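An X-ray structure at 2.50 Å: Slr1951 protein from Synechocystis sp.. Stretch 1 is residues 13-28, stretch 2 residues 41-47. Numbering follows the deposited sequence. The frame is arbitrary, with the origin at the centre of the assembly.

Stretch 1 (13-28) ILIILDDAGRREVLLT
Stretch 2, residues 41-47: DIRIKSQ

Ile42 is the centre of the contact. Its chi1 is m and its chi2 t, and its CA-to-CB bond points toward stretch 1. Ile16 has the same rotamer and also points toward its partner; its CD1 lies 3.3 Å from Ile42 CG2, a tight apolar contact. Ile42 CD1 reaches Leu14 CD2 at 4.1 Å and Leu27 CD1 at 3.9 Å. Leu14 has chi1 -149° and chi2 p. Leu27 sets out sideways, with chi1 -111°, yet its end comes nearer. Ile44 (m, p) extends the apolar patch, its CG1 4.1 Å from Ile16 CG2.

Stretch 1 is an antiparallel beta hairpin of strand 13-18 and the strand from Gly21. Leu14 N to Val25 O is 2.8 Å and Val25 N to Leu14 O 2.9 Å; Ile16 N to Arg23 O and Arg23 N to Ile16 O are both 2.8 Å. A type I turn from Asp18 to Gly21 joins the strands. Gly21 (phi 100°, psi -170°) has a conformation that calls for glycine. Alternation directs Leu14, Ile16 and Asp18 toward stretch 2, where only 42-43 is strand. Stretch 2 runs broadly the same way as strand 13-18, from Ile42 beside Leu14 and Ile16 to Lys45 beside the turn.

At this polar edge the CA atoms of Asp19 and Lys45 are 5.5 Å apart. The Asp18 carboxylate (chi1 p) takes two amide protons: OD2 from Lys45 N, 2.9 Å, and OD1 from Ala20 N, 3.1 Å. Asp19 N donates to Lys45 O at 3.0 Å, joining backbone to backbone. The cationic Arg23 guanidinium meets two acceptors. Arg23 NH2 donates to Arg43 O, near its plane, at a very short 2.4 Å, and forms a salt bridge with Asp18 OD2, 3.4 Å. Lys45 is all t; its CD packs 3.5 Å from Asp19 CB. One water donates to Asp19 OD2 and accepts from Gln47 N, its oxygen 2.7 Å from each.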

# COMPACT_ATOMS: atom_id res chain seq x y z
N ILE A 13 4.77 10.33 -0.77
CA ILE A 13 4.70 9.75 -2.10
C ILE A 13 4.72 8.23 -2.09
O ILE A 13 5.55 7.61 -1.42
CB ILE A 13 5.87 10.22 -2.99
CG1 ILE A 13 5.82 11.74 -3.17
CG2 ILE A 13 5.81 9.54 -4.34
CD1 ILE A 13 4.52 12.26 -3.73
N LEU A 14 3.81 7.63 -2.85
CA LEU A 14 3.71 6.19 -2.94
C LEU A 14 4.09 5.72 -4.35
O LEU A 14 3.37 6.02 -5.31
CB LEU A 14 2.28 5.76 -2.62
CG LEU A 14 2.09 4.39 -1.95
CD1 LEU A 14 2.87 4.37 -0.64
CD2 LEU A 14 0.61 4.13 -1.71
N ILE A 15 5.22 5.01 -4.47
CA ILE A 15 5.63 4.50 -5.77
C ILE A 15 5.02 3.11 -5.95
O ILE A 15 5.42 2.14 -5.28
CB ILE A 15 7.17 4.39 -5.90
CG1 ILE A 15 7.81 5.76 -5.69
CG2 ILE A 15 7.55 3.85 -7.28
CD1 ILE A 15 8.01 6.11 -4.24
N ILE A 16 4.06 3.00 -6.85
CA ILE A 16 3.37 1.74 -7.10
C ILE A 16 3.86 1.03 -8.35
O ILE A 16 3.98 1.63 -9.42
CB ILE A 16 1.85 1.98 -7.22
CG1 ILE A 16 1.33 2.60 -5.92
CG2 ILE A 16 1.14 0.66 -7.54
CD1 ILE A 16 -0.05 3.15 -6.03
N LEU A 17 4.13 -0.27 -8.20
CA LEU A 17 4.58 -1.09 -9.31
C LEU A 17 3.65 -2.28 -9.48
O LEU A 17 3.56 -3.13 -8.59
CB LEU A 17 5.99 -1.60 -9.05
CG LEU A 17 6.49 -2.58 -10.12
CD1 LEU A 17 6.45 -1.89 -11.48
CD2 LEU A 17 7.90 -3.04 -9.79
N ASP A 18 2.97 -2.34 -10.62
CA ASP A 18 2.05 -3.44 -10.90
C ASP A 18 1.90 -3.67 -12.39
O ASP A 18 2.62 -3.09 -13.19
CB ASP A 18 0.68 -3.15 -10.29
CG ASP A 18 0.14 -1.79 -10.69
OD1 ASP A 18 0.63 -1.20 -11.69
OD2 ASP A 18 -0.79 -1.30 -10.01
N ASP A 19 0.96 -4.53 -12.76
CA ASP A 19 0.70 -4.86 -14.17
C ASP A 19 0.66 -3.63 -15.09
O ASP A 19 0.92 -3.74 -16.28
CB ASP A 19 -0.64 -5.61 -14.29
CG ASP A 19 -0.63 -6.95 -13.57
OD1 ASP A 19 0.39 -7.28 -12.92
OD2 ASP A 19 -1.65 -7.67 -13.65
N ALA A 20 0.34 -2.46 -14.53
CA ALA A 20 0.27 -1.23 -15.31
C ALA A 20 1.58 -0.44 -15.34
O ALA A 20 1.61 0.67 -15.89
CB ALA A 20 -0.84 -0.34 -14.78
N GLY A 21 2.64 -0.99 -14.75
CA GLY A 21 3.91 -0.31 -14.74
C GLY A 21 4.18 0.39 -13.42
O GLY A 21 3.46 0.20 -12.44
N ARG A 22 5.23 1.21 -13.38
CA ARG A 22 5.58 1.92 -12.16
C ARG A 22 5.02 3.35 -12.23
O ARG A 22 5.25 4.06 -13.21
CB ARG A 22 7.10 1.94 -12.00
CG ARG A 22 7.56 2.64 -10.75
CD ARG A 22 9.08 2.64 -10.55
NE ARG A 22 9.63 1.30 -10.34
CZ ARG A 22 10.06 0.51 -11.32
NH1 ARG A 22 10.02 0.90 -12.59
NH2 ARG A 22 10.55 -0.69 -11.03
N ARG A 23 4.29 3.76 -11.19
CA ARG A 23 3.73 5.12 -11.18
C ARG A 23 3.74 5.69 -9.77
O ARG A 23 3.86 4.96 -8.80
CB ARG A 23 2.30 5.12 -11.67
CG ARG A 23 1.31 4.60 -10.64
CD ARG A 23 -0.10 4.60 -11.19
NE ARG A 23 -0.77 3.34 -10.91
CZ ARG A 23 -1.36 3.05 -9.76
NH1 ARG A 23 -1.37 3.92 -8.76
NH2 ARG A 23 -1.93 1.86 -9.60
N GLU A 24 3.61 7.01 -9.66
CA GLU A 24 3.61 7.66 -8.36
C GLU A 24 2.26 8.25 -7.96
O GLU A 24 1.52 8.78 -8.78
CB GLU A 24 4.68 8.75 -8.31
CG GLU A 24 6.06 8.24 -7.92
CD GLU A 24 7.11 9.33 -7.93
OE1 GLU A 24 6.76 10.51 -7.73
OE2 GLU A 24 8.30 9.00 -8.12
N VAL A 25 1.95 8.13 -6.67
CA VAL A 25 0.72 8.63 -6.09
C VAL A 25 1.07 9.53 -4.93
O VAL A 25 1.96 9.22 -4.13
CB VAL A 25 -0.15 7.48 -5.56
CG1 VAL A 25 -1.39 8.03 -4.89
CG2 VAL A 25 -0.52 6.55 -6.69
N LEU A 26 0.38 10.66 -4.83
CA LEU A 26 0.63 11.58 -3.73
C LEU A 26 -0.38 11.22 -2.66
O LEU A 26 -1.58 11.15 -2.93
CB LEU A 26 0.41 13.02 -4.19
CG LEU A 26 0.56 14.05 -3.08
CD1 LEU A 26 2.03 14.16 -2.70
CD2 LEU A 26 0.02 15.39 -3.56
N LEU A 27 0.10 10.95 -1.45
CA LEU A 27 -0.79 10.59 -0.35
C LEU A 27 -1.26 11.87 0.33
O LEU A 27 -0.47 12.58 0.96
CB LEU A 27 -0.06 9.67 0.63
CG LEU A 27 -0.58 8.23 0.66
CD1 LEU A 27 -0.93 7.74 -0.72
CD2 LEU A 27 0.48 7.35 1.30
N THR A 28 -2.55 12.14 0.20
CA THR A 28 -3.15 13.36 0.72
C THR A 28 -4.18 13.15 1.82
O THR A 28 -4.28 13.97 2.75
CB THR A 28 -3.83 14.13 -0.45
OG1 THR A 28 -2.84 14.86 -1.19
CG2 THR A 28 -4.90 15.07 0.05
N ASP A 41 -9.46 2.96 -3.25
CA ASP A 41 -9.02 4.33 -3.49
C ASP A 41 -7.75 4.32 -4.34
O ASP A 41 -7.61 5.13 -5.25
CB ASP A 41 -8.75 5.03 -2.16
CG ASP A 41 -9.97 5.05 -1.26
OD1 ASP A 41 -10.96 5.74 -1.60
OD2 ASP A 41 -9.94 4.37 -0.20
N ILE A 42 -6.84 3.40 -4.05
CA ILE A 42 -5.59 3.29 -4.80
C ILE A 42 -5.55 1.93 -5.46
O ILE A 42 -5.39 0.92 -4.79
CB ILE A 42 -4.38 3.44 -3.86
CG1 ILE A 42 -4.41 4.82 -3.20
CG2 ILE A 42 -3.09 3.23 -4.64
CD1 ILE A 42 -3.40 5.01 -2.10
N ARG A 43 -5.71 1.88 -6.78
CA ARG A 43 -5.72 0.59 -7.44
C ARG A 43 -4.36 0.00 -7.65
O ARG A 43 -3.46 0.69 -8.12
CB ARG A 43 -6.44 0.66 -8.79
CG ARG A 43 -7.92 0.93 -8.68
CD ARG A 43 -8.61 0.82 -10.03
NE ARG A 43 -8.66 -0.55 -10.53
CZ ARG A 43 -9.24 -0.90 -11.68
NH1 ARG A 43 -9.82 0.00 -12.46
NH2 ARG A 43 -9.26 -2.18 -12.04
N ILE A 44 -4.22 -1.26 -7.27
CA ILE A 44 -2.98 -1.98 -7.49
C ILE A 44 -3.39 -3.12 -8.41
O ILE A 44 -3.91 -4.14 -7.97
CB ILE A 44 -2.38 -2.57 -6.20
CG1 ILE A 44 -1.60 -1.49 -5.43
CG2 ILE A 44 -1.39 -3.66 -6.56
CD1 ILE A 44 -2.41 -0.34 -5.00
N LYS A 45 -3.16 -2.91 -9.71
CA LYS A 45 -3.53 -3.86 -10.75
C LYS A 45 -2.71 -5.15 -10.77
O LYS A 45 -1.54 -5.14 -11.17
CB LYS A 45 -3.41 -3.16 -12.11
CG LYS A 45 -3.72 -4.04 -13.32
CD LYS A 45 -3.33 -3.32 -14.61
CE LYS A 45 -3.57 -4.17 -15.84
NZ LYS A 45 -2.93 -3.56 -17.05
N SER A 46 -3.35 -6.24 -10.34
CA SER A 46 -2.75 -7.57 -10.31
C SER A 46 -3.76 -8.59 -9.82
O SER A 46 -4.71 -8.25 -9.12
CB SER A 46 -1.53 -7.64 -9.39
OG SER A 46 -0.93 -8.92 -9.49
N GLN A 47 -3.53 -9.85 -10.18
CA GLN A 47 -4.42 -10.94 -9.78
C GLN A 47 -4.03 -11.47 -8.41
O GLN A 47 -4.81 -12.15 -7.76
CB GLN A 47 -4.36 -12.07 -10.79
CG GLN A 47 -2.96 -12.61 -11.04
CD GLN A 47 -2.98 -13.89 -11.86
OE1 GLN A 47 -3.77 -14.03 -12.80
NE2 GLN A 47 -2.10 -14.83 -11.51
O HOH W 1 -2.21 -10.07 -12.51